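Long-range contacts in alpha-1,6-mannanase (Bacteroides thetaiotaomicron, PDB 4V1S), which belongs to glycoside hydrolase family 76 and probably cleaves internal alpha-1,6-mannosidic linkages of mannan: residues Tyr47-Lys51 with Leu97-Trp102; Lys262-Asn266 with Asp311-Ala316; Leu294-Glu298 with Ile319-Trp323; Ile343-His347 with Met383-Ala387. One frame throughout, in Å; residues are numbered along the deposited sequence. Where two conformers were deposited one is given.

Overall arrangement
Interaction 1 closes first, bringing Leu97-Trp102, at the start of helix 99-114, back against helix 46-61 near the N terminus. Interactions 2 and 3 come next and cross: Lys262-Asn266 and Leu294-Glu298 come first, and Asp311-Ala316 and Ile319-Trp323 follow on helix 313-330, so that one helix is tied to both helix 264-281 and helix 284-301. Interaction 4 closes last, joining helices 334-350 and 374-394. None nests, and all other pairs are in series. Interaction 4 meets interaction 3 through the Asp321-Arg386 salt bridge and interaction 1 through the stacked rings of Trp49 and His347, so that helix 46-61 is joined to helices near the C terminus.

Interaction 1: Tyr47-Lys51 with Leu97-Trp102; sequences YTWCK and LSKSEW
The phenol oxygen of Tyr47 sits between two polar groups of the opposite segment. Trp102 NE1 donates to Tyr47 OH over 2.8 Å, with the oxygen close to the indole plane. Tyr47 OH in turn donates to Glu101 OE1 at 2.5 Å, approaching from above the carboxylate plane, while that oxygen lies in the plane of the phenol ring. Tyrosine suits the place because its hydroxyl can accept from the indole and donate to the acid. The two aromatic rings meet rim to rim, their planes 81° apart. Tyr47 CE1 packs on Leu97 CB at 3.8 Å. With CG anti to the backbone N (chi1 -166°), the Tyr47 ring is carried toward the other segment.

In the conformer given, Lys51 NZ makes at most a long, doubtful salt bridge to Glu101 OE2. Glu101 is itself placed by the helix start: its backbone N donates to Ser98 OG at 3.1 Å, an N-cap bond.

The contact packs helix 46-61 on the start of helix 99-114 at the surface of the probable family 76 helical barrel. Beside it lie helix 374-394, whose Met385 touches Tyr47 and Trp102, and helix 81-97, whose Tyr91 and Ile95 pack against the indole.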
# COMPACT_ATOMS: atom_id res chain seq x y z
N TYR A 47 2.29 -5.40 19.07
CA TYR A 47 3.39 -4.45 19.07
C TYR A 47 4.75 -5.14 19.17
O TYR A 47 5.69 -4.82 18.40
CB TYR A 47 3.21 -3.50 20.24
CG TYR A 47 4.05 -2.23 20.23
CD1 TYR A 47 3.94 -1.30 19.20
CD2 TYR A 47 4.91 -1.93 21.26
CE1 TYR A 47 4.67 -0.13 19.20
CE2 TYR A 47 5.66 -0.77 21.28
CZ TYR A 47 5.53 0.14 20.24
OH TYR A 47 6.25 1.31 20.27
N THR A 48 4.86 -6.10 20.08
CA THR A 48 6.06 -6.93 20.15
C THR A 48 6.30 -7.73 18.87
O THR A 48 7.41 -7.80 18.39
CB THR A 48 6.03 -7.87 21.38
OG1 THR A 48 6.09 -7.03 22.54
CG2 THR A 48 7.19 -8.81 21.39
N TRP A 49 5.24 -8.28 18.30
CA TRP A 49 5.39 -9.01 17.06
C TRP A 49 5.98 -8.12 15.99
O TRP A 49 6.82 -8.55 15.23
CB TRP A 49 4.05 -9.56 16.56
CG TRP A 49 3.43 -10.59 17.44
CD1 TRP A 49 3.94 -11.12 18.58
CD2 TRP A 49 2.16 -11.21 17.23
NE1 TRP A 49 3.05 -12.03 19.11
CE2 TRP A 49 1.96 -12.11 18.29
CE3 TRP A 49 1.19 -11.10 16.23
CZ2 TRP A 49 0.80 -12.91 18.39
CZ3 TRP A 49 0.03 -11.89 16.34
CH2 TRP A 49 -0.14 -12.77 17.41
N CYS A 50 5.55 -6.86 15.97
CA CYS A 50 6.07 -5.91 14.99
C CYS A 50 7.55 -5.69 15.22
O CYS A 50 8.35 -5.82 14.30
CB CYS A 50 5.33 -4.59 15.04
SG CYS A 50 5.94 -3.36 13.87
N LYS A 51 7.93 -5.38 16.46
CA LYS A 51 9.35 -5.15 16.77
C LYS A 51 10.20 -6.39 16.47
O LYS A 51 11.30 -6.30 15.97
CB LYS A 51 9.51 -4.68 18.22
CG LYS A 51 8.93 -3.27 18.41
CD LYS A 51 8.66 -2.92 19.86
CE LYS A 51 9.69 -3.56 20.77
NZ LYS A 51 11.02 -2.94 20.57
N LEU A 97 1.32 4.82 18.30
CA LEU A 97 1.61 4.07 19.53
C LEU A 97 2.58 4.78 20.46
O LEU A 97 2.35 4.85 21.69
CB LEU A 97 2.18 2.70 19.17
CG LEU A 97 1.30 1.55 18.63
CD1 LEU A 97 0.21 1.17 19.62
CD2 LEU A 97 0.71 1.80 17.26
N SER A 98 3.65 5.33 19.87
CA SER A 98 4.66 6.09 20.62
C SER A 98 5.41 7.04 19.71
O SER A 98 6.22 6.63 18.88
CB SER A 98 5.66 5.17 21.30
OG SER A 98 6.68 5.95 21.92
N LYS A 99 5.17 8.34 19.87
CA LYS A 99 5.88 9.31 19.02
C LYS A 99 7.38 9.19 19.27
O LYS A 99 8.19 9.22 18.35
CB LYS A 99 5.37 10.74 19.27
CG LYS A 99 5.95 11.76 18.31
CD LYS A 99 5.13 13.07 18.20
CE LYS A 99 4.17 13.11 17.00
NZ LYS A 99 3.57 14.48 16.83
N SER A 100 7.76 9.09 20.54
CA SER A 100 9.18 9.08 20.90
C SER A 100 9.91 7.82 20.42
O SER A 100 11.07 7.90 20.03
CB SER A 100 9.36 9.32 22.41
OG SER A 100 8.63 8.39 23.19
N GLU A 101 9.24 6.67 20.42
CA GLU A 101 9.88 5.44 19.94
C GLU A 101 10.08 5.43 18.43
O GLU A 101 10.97 4.75 17.97
CB GLU A 101 9.10 4.17 20.35
CG GLU A 101 9.98 2.91 20.31
CD GLU A 101 9.34 1.65 20.90
OE1 GLU A 101 8.34 1.76 21.65
OE2 GLU A 101 9.84 0.53 20.62
N TRP A 102 9.22 6.13 17.67
CA TRP A 102 9.17 5.94 16.21
C TRP A 102 9.53 7.14 15.36
O TRP A 102 9.72 6.98 14.17
CB TRP A 102 7.81 5.37 15.79
CG TRP A 102 7.64 4.02 16.39
CD1 TRP A 102 6.90 3.72 17.48
CD2 TRP A 102 8.33 2.82 16.02
NE1 TRP A 102 7.03 2.41 17.80
CE2 TRP A 102 7.92 1.82 16.94
CE3 TRP A 102 9.24 2.48 15.01
CZ2 TRP A 102 8.39 0.50 16.88
CZ3 TRP A 102 9.71 1.18 14.94
CH2 TRP A 102 9.26 0.19 15.88

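Interaction 2: Lys262-Asn266 with Asp311-Ala316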
# COMPACT_ATOMS: atom_id res chain seq x y z
N LYS A 262 -7.45 -10.72 -11.80
CA LYS A 262 -7.96 -10.04 -10.60
C LYS A 262 -6.99 -10.22 -9.45
O LYS A 262 -6.71 -11.35 -9.04
CB LYS A 262 -9.32 -10.59 -10.24
CG LYS A 262 -10.38 -10.07 -11.21
CD LYS A 262 -11.72 -10.71 -11.06
CE LYS A 262 -12.66 -10.12 -12.10
NZ LYS A 262 -13.90 -10.93 -12.22
N TRP A 263 -6.54 -9.09 -8.91
CA TRP A 263 -5.66 -9.07 -7.76
C TRP A 263 -6.35 -8.36 -6.62
O TRP A 263 -6.99 -7.32 -6.82
CB TRP A 263 -4.35 -8.31 -8.06
CG TRP A 263 -3.49 -8.97 -9.08
CD1 TRP A 263 -3.12 -8.46 -10.25
CD2 TRP A 263 -2.83 -10.24 -8.96
NE1 TRP A 263 -2.31 -9.34 -10.93
CE2 TRP A 263 -2.11 -10.44 -10.14
CE3 TRP A 263 -2.79 -11.23 -7.97
CZ2 TRP A 263 -1.34 -11.59 -10.37
CZ3 TRP A 263 -2.04 -12.36 -8.17
CH2 TRP A 263 -1.31 -12.54 -9.37
N SER A 264 -6.08 -8.84 -5.41
CA SER A 264 -6.69 -8.27 -4.22
C SER A 264 -6.44 -6.77 -4.02
O SER A 264 -7.38 -6.06 -3.66
CB SER A 264 -6.27 -9.05 -2.96
OG SER A 264 -4.87 -9.06 -2.81
N TYR A 265 -5.22 -6.30 -4.25
CA TYR A 265 -4.89 -4.92 -3.99
C TYR A 265 -5.54 -3.92 -4.95
O TYR A 265 -5.72 -2.77 -4.61
CB TYR A 265 -3.39 -4.71 -3.91
CG TYR A 265 -2.60 -4.59 -5.22
CD1 TYR A 265 -2.91 -5.37 -6.36
CD2 TYR A 265 -1.52 -3.73 -5.30
CE1 TYR A 265 -2.18 -5.27 -7.53
CE2 TYR A 265 -0.79 -3.61 -6.45
CZ TYR A 265 -1.10 -4.38 -7.57
OH TYR A 265 -0.37 -4.24 -8.72
N ASN A 266 -5.93 -4.38 -6.12
CA ASN A 266 -6.67 -3.50 -7.05
C ASN A 266 -8.09 -3.25 -6.53
O ASN A 266 -8.58 -2.13 -6.57
CB ASN A 266 -6.66 -4.07 -8.45
CG ASN A 266 -5.38 -3.75 -9.17
OD1 ASN A 266 -4.76 -2.70 -8.90
ND2 ASN A 266 -4.96 -4.63 -10.04
N ASP A 311 -3.63 -14.65 -1.66
CA ASP A 311 -2.94 -13.80 -2.63
C ASP A 311 -1.56 -13.49 -2.04
O ASP A 311 -1.29 -13.76 -0.85
CB ASP A 311 -3.74 -12.50 -2.86
CG ASP A 311 -3.99 -12.16 -4.36
OD1 ASP A 311 -3.91 -13.06 -5.25
OD2 ASP A 311 -4.34 -10.97 -4.62
N PRO A 312 -0.70 -12.86 -2.84
CA PRO A 312 0.55 -12.35 -2.28
C PRO A 312 0.27 -11.39 -1.13
O PRO A 312 -0.68 -10.58 -1.21
CB PRO A 312 1.20 -11.60 -3.46
CG PRO A 312 0.62 -12.27 -4.68
CD PRO A 312 -0.80 -12.58 -4.29
N GLY A 313 1.05 -11.48 -0.06
CA GLY A 313 0.85 -10.59 1.08
C GLY A 313 0.95 -9.11 0.75
O GLY A 313 0.17 -8.32 1.25
N TYR A 314 1.90 -8.77 -0.11
CA TYR A 314 2.11 -7.42 -0.54
C TYR A 314 0.95 -6.87 -1.38
O TYR A 314 0.94 -5.67 -1.69
CB TYR A 314 3.45 -7.22 -1.26
CG TYR A 314 3.71 -8.18 -2.38
CD1 TYR A 314 3.00 -8.12 -3.57
CD2 TYR A 314 4.60 -9.21 -2.23
CE1 TYR A 314 3.21 -9.02 -4.59
CE2 TYR A 314 4.84 -10.10 -3.26
CZ TYR A 314 4.14 -10.00 -4.44
OH TYR A 314 4.32 -10.89 -5.46
N PHE A 315 -0.03 -7.73 -1.71
CA PHE A 315 -1.32 -7.34 -2.28
C PHE A 315 -2.44 -7.44 -1.24
O PHE A 315 -3.24 -6.51 -1.06
CB PHE A 315 -1.73 -8.21 -3.48
CG PHE A 315 -0.90 -7.99 -4.71
CD1 PHE A 315 -0.07 -6.88 -4.89
CD2 PHE A 315 -1.03 -8.92 -5.78
CE1 PHE A 315 0.61 -6.73 -6.09
CE2 PHE A 315 -0.32 -8.76 -6.96
CZ PHE A 315 0.53 -7.68 -7.11
N ALA A 316 -2.50 -8.58 -0.55
CA ALA A 316 -3.68 -8.93 0.27
C ALA A 316 -3.84 -8.07 1.51
O ALA A 316 -4.93 -7.93 2.01
CB ALA A 316 -3.67 -10.39 0.66
O HOH W 1 -5.68 -13.15 -7.22
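Two hydrogen bonds join Ser264 to Asp311, both ending on Asp311 OD2. The backbone N of Ser264, in the first turn of helix 264-281, donates over 2.9 Å nearly along the C-O axis; Ser264 OG donates over 2.7 Å to the anti lone pair. Serine suits the site because its short side chain, with OG between backbone N and carbonyl carbon (chi1 58°), turns back to the same oxygen as its own N-H. The other oxygen, Asp311 OD1, takes a 2.6 Å bond from a water that also donates to Lys262 O.

The apolar part is an aromatic cluster. Tyr265 and Phe315 stack face to face, centroids 3.8 Å apart and planes 15° apart, with Phe315 CE1 over the centre of the tyrosine. Flat rings suit so close a layer. Trp263 meets Phe315 at a slant, Phe315 CE2 lying 3.5 Å from Trp263 CD2, while Asp311 flanks the indole edge.

The contact joins the starts of two helices of the probable barrel, 264-281 and 313-330. Ile203 of helix 202-219 packs on Tyr265, whose OH hydrogen-bonds a glycerol probably left from crystallisation; Trp301 of helix 284-301 touches Ser264 and Asp311, and strand 246-252 brings Asp249 to Trp263.

Interaction 3: Leu294-Glu298 with Ile319-Trp323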
# COMPACT_ATOMS: atom_id res chain seq x y z
N LEU A 294 -15.78 -4.98 -1.49
CA LEU A 294 -15.21 -5.63 -0.31
C LEU A 294 -15.85 -7.02 -0.06
O LEU A 294 -15.14 -7.98 0.19
CB LEU A 294 -15.32 -4.74 0.91
CG LEU A 294 -14.71 -5.28 2.17
CD1 LEU A 294 -13.22 -5.59 2.07
CD2 LEU A 294 -14.99 -4.28 3.28
N ALA A 295 -17.15 -7.15 -0.19
CA ALA A 295 -17.78 -8.45 -0.02
C ALA A 295 -17.27 -9.46 -1.04
O ALA A 295 -17.00 -10.60 -0.70
CB ALA A 295 -19.30 -8.32 -0.09
N SER A 296 -17.17 -9.04 -2.30
CA SER A 296 -16.67 -9.92 -3.36
C SER A 296 -15.19 -10.26 -3.16
O SER A 296 -14.73 -11.36 -3.51
CB SER A 296 -16.88 -9.29 -4.71
OG SER A 296 -18.27 -9.29 -5.05
N SER A 297 -14.45 -9.33 -2.59
CA SER A 297 -13.05 -9.56 -2.30
C SER A 297 -12.89 -10.58 -1.15
O SER A 297 -12.06 -11.49 -1.24
CB SER A 297 -12.35 -8.26 -1.89
OG SER A 297 -12.36 -7.30 -2.98
N GLU A 298 -13.71 -10.46 -0.12
CA GLU A 298 -13.72 -11.48 0.94
C GLU A 298 -14.08 -12.86 0.37
O GLU A 298 -13.42 -13.86 0.64
CB GLU A 298 -14.71 -11.12 2.05
CG GLU A 298 -14.36 -9.86 2.82
CD GLU A 298 -15.32 -9.59 3.95
OE1 GLU A 298 -16.04 -10.52 4.37
OE2 GLU A 298 -15.34 -8.45 4.44
N ILE A 319 -6.74 -5.63 1.73
CA ILE A 319 -8.07 -6.03 2.20
C ILE A 319 -8.15 -5.79 3.71
O ILE A 319 -9.18 -5.32 4.23
CB ILE A 319 -8.37 -7.50 1.85
CG1 ILE A 319 -8.36 -7.68 0.31
CG2 ILE A 319 -9.69 -7.95 2.47
CD1 ILE A 319 -9.19 -6.68 -0.48
N ILE A 320 -7.06 -6.08 4.43
CA ILE A 320 -7.03 -5.83 5.87
C ILE A 320 -7.12 -4.33 6.16
O ILE A 320 -7.90 -3.91 7.03
CB ILE A 320 -5.78 -6.45 6.53
CG1 ILE A 320 -5.70 -7.95 6.24
CG2 ILE A 320 -5.80 -6.18 8.03
CD1 ILE A 320 -4.51 -8.66 6.87
N ASP A 321 -6.40 -3.50 5.39
CA ASP A 321 -6.53 -2.05 5.58
C ASP A 321 -7.96 -1.57 5.25
O ASP A 321 -8.43 -0.61 5.88
CB ASP A 321 -5.51 -1.27 4.70
CG ASP A 321 -4.22 -0.98 5.42
OD1 ASP A 321 -4.21 -1.11 6.67
OD2 ASP A 321 -3.23 -0.59 4.75
N SER A 322 -8.63 -2.22 4.29
CA SER A 322 -10.03 -1.93 3.97
C SER A 322 -10.92 -2.22 5.16
O SER A 322 -11.83 -1.42 5.47
CB SER A 322 -10.49 -2.71 2.70
OG SER A 322 -9.74 -2.28 1.55
N TRP A 323 -10.70 -3.35 5.82
CA TRP A 323 -11.43 -3.66 7.04
C TRP A 323 -11.24 -2.57 8.12
O TRP A 323 -12.22 -2.17 8.77
CB TRP A 323 -11.09 -5.04 7.58
CG TRP A 323 -11.55 -6.13 6.77
CD1 TRP A 323 -12.68 -6.18 5.98
CD2 TRP A 323 -10.92 -7.40 6.66
NE1 TRP A 323 -12.78 -7.42 5.40
CE2 TRP A 323 -11.73 -8.20 5.82
CE3 TRP A 323 -9.78 -7.95 7.23
CZ2 TRP A 323 -11.38 -9.53 5.47
CZ3 TRP A 323 -9.44 -9.28 6.91
CH2 TRP A 323 -10.24 -10.05 6.04
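Two helices that follow each other in the chain, 284-301 and 313-330, pack here, with Leu294 and Glu298 facing Trp323 while Ser297 meets Ile319. Trp323 NE1 donates to Glu298 OE2 over 2.9 Å, at an N-H...O angle of 151°. The acceptor is tilted slightly from the indole plane, and the hydrogen bond reaches the carboxylate from above its own plane, the two flat groups standing 77° apart. Glutamate is long enough for this: its chain is extended beyond CG, and the aliphatic part runs along the indole edge, Glu298 CG lying 4.0 Å from Trp323 CZ2. Its other oxygen, OE1, forms a salt bridge with Lys338, so each carboxylate oxygen has a partner.

The segment axes come within 11.2 Å of each other and run at 135°, closer to antiparallel than to parallel, as suits neighbouring helices in the all-helical (alpha/alpha)6 barrel expected of family 76. Leu294, its CG anti to the backbone N, sends CD1 to within 3.8 Å of Trp323 NE1 and 4.0 Å of Ser322 CB. In the conformer given, Ile319 CD1 lies 3.8 Å from Ser297 CB. The hydroxyls of Ser297 and Ser322 turn back to the carbonyls of Thr293 and Ser318 in their own helices. Ile271 of helix 264-281 touches both Leu294 and Ser322, and Trp335 of helix 334-350 lies against Leu294 and Glu298.

Interaction 4: Ile343-His347 with Met383-Ala387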
# COMPACT_ATOMS: atom_id res chain seq x y z
N ILE A 343 -4.54 -11.30 10.73
CA ILE A 343 -3.20 -10.96 11.26
C ILE A 343 -2.68 -12.08 12.18
O ILE A 343 -1.49 -12.43 12.15
CB ILE A 343 -3.19 -9.54 11.88
CG1 ILE A 343 -3.47 -8.51 10.76
CG2 ILE A 343 -1.85 -9.27 12.53
CD1 ILE A 343 -3.76 -7.12 11.26
N ASN A 344 -3.56 -12.67 12.97
CA ASN A 344 -3.17 -13.81 13.81
C ASN A 344 -2.67 -14.96 12.97
O ASN A 344 -1.70 -15.60 13.33
CB ASN A 344 -4.35 -14.25 14.71
CG ASN A 344 -4.69 -13.22 15.80
OD1 ASN A 344 -3.94 -12.30 16.08
ND2 ASN A 344 -5.84 -13.38 16.40
N PHE A 345 -3.34 -15.21 11.85
CA PHE A 345 -2.92 -16.25 10.93
C PHE A 345 -1.52 -15.99 10.38
O PHE A 345 -0.70 -16.88 10.28
CB PHE A 345 -3.94 -16.39 9.79
CG PHE A 345 -3.56 -17.44 8.77
CD1 PHE A 345 -3.88 -18.74 8.97
CD2 PHE A 345 -2.90 -17.08 7.59
CE1 PHE A 345 -3.56 -19.71 8.02
CE2 PHE A 345 -2.55 -18.02 6.65
CZ PHE A 345 -2.90 -19.35 6.87
N ILE A 346 -1.24 -14.75 9.98
CA ILE A 346 0.10 -14.41 9.52
C ILE A 346 1.15 -14.82 10.56
O ILE A 346 2.12 -15.49 10.24
CB ILE A 346 0.20 -12.90 9.20
CG1 ILE A 346 -0.73 -12.55 8.02
CG2 ILE A 346 1.64 -12.54 8.85
CD1 ILE A 346 -0.92 -11.05 7.89
N HIS A 347 0.95 -14.44 11.80
CA HIS A 347 1.93 -14.76 12.87
C HIS A 347 2.00 -16.25 13.19
O HIS A 347 3.07 -16.83 13.34
CB HIS A 347 1.59 -13.96 14.10
CG HIS A 347 2.63 -14.06 15.17
ND1 HIS A 347 2.49 -14.88 16.26
CD2 HIS A 347 3.84 -13.48 15.29
CE1 HIS A 347 3.56 -14.77 17.03
NE2 HIS A 347 4.39 -13.91 16.46
N MET A 383 1.31 -4.81 9.09
CA MET A 383 0.07 -5.37 9.65
C MET A 383 0.12 -5.47 11.17
O MET A 383 -0.85 -5.14 11.86
CB MET A 383 -0.21 -6.71 9.06
CG MET A 383 -0.62 -6.66 7.61
SD MET A 383 -2.18 -5.82 7.25
CE MET A 383 -1.64 -4.16 6.91
N TYR A 384 1.27 -5.87 11.70
CA TYR A 384 1.36 -5.97 13.16
C TYR A 384 1.22 -4.63 13.84
O TYR A 384 0.61 -4.53 14.90
CB TYR A 384 2.64 -6.69 13.62
CG TYR A 384 2.78 -8.12 13.18
CD1 TYR A 384 1.67 -8.96 13.11
CD2 TYR A 384 4.02 -8.63 12.82
CE1 TYR A 384 1.80 -10.26 12.63
CE2 TYR A 384 4.19 -9.97 12.42
CZ TYR A 384 3.06 -10.77 12.33
OH TYR A 384 3.18 -12.07 11.92
N MET A 385 1.83 -3.59 13.27
CA MET A 385 1.74 -2.28 13.85
C MET A 385 0.29 -1.75 13.76
O MET A 385 -0.21 -1.10 14.69
CB MET A 385 2.72 -1.31 13.20
CG MET A 385 2.86 0.00 13.94
SD MET A 385 3.62 -0.11 15.54
CE MET A 385 5.35 0.05 15.11
N ARG A 386 -0.36 -2.00 12.62
CA ARG A 386 -1.77 -1.64 12.49
C ARG A 386 -2.65 -2.30 13.55
O ARG A 386 -3.49 -1.65 14.20
CB ARG A 386 -2.30 -1.99 11.11
CG ARG A 386 -1.67 -1.18 10.00
CD ARG A 386 -2.24 0.21 9.94
NE ARG A 386 -3.44 0.24 9.14
CZ ARG A 386 -4.45 1.08 9.26
NH1 ARG A 386 -4.46 1.97 10.21
NH2 ARG A 386 -5.45 1.03 8.38
N ALA A 387 -2.46 -3.58 13.72
CA ALA A 387 -3.18 -4.34 14.74
C ALA A 387 -2.90 -3.79 16.15
O ALA A 387 -3.79 -3.66 16.94
CB ALA A 387 -2.80 -5.81 14.65
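Helix segments 343-347 and 383-387 run at 135° to each other, with their axes 10.6 Å apart at closest approach and Ile343 nearest Met383 by CA position. Ile343 fills the space between them with both of its branches. Its CD1 arm reaches Ala387 CB at 3.8 Å, where the small alanine makes room for the methyl group, and its CG2 meets the edge of the Tyr384 ring, 3.6 Å from Tyr384 CD1. The isoleucine sends these branches apart because CG2 is anti to the backbone N while CG1 lies beside it (chi1 -64°). Met383 adds its CB, 4.1 Å from Ile343 CG1, before its flexible chain bends away toward Ile320 of helix 313-330.

The phenol of Tyr384 runs alongside Ile343, pointing the other way, and its OH lies 3.5 Å from Ile346 CG2 and 3.3 Å from His347 CB. No hydrogen bond crosses the contact; Tyr384 OH pairs instead with Tyr357 OH, which satisfies a buried hydroxyl among apolar groups. His347 turns an edge toward the Tyr384 face in an offset edge-to-face arrangement, planes 79° apart, and also stacks on Trp49 of helix 46-61.

Such apolar packing, with an isoleucine methyl on an alanine and an aromatic ring reaching across, is consistent with the helical barrel of this family, here joining helix 334-350 to the C-terminal helix 374-394.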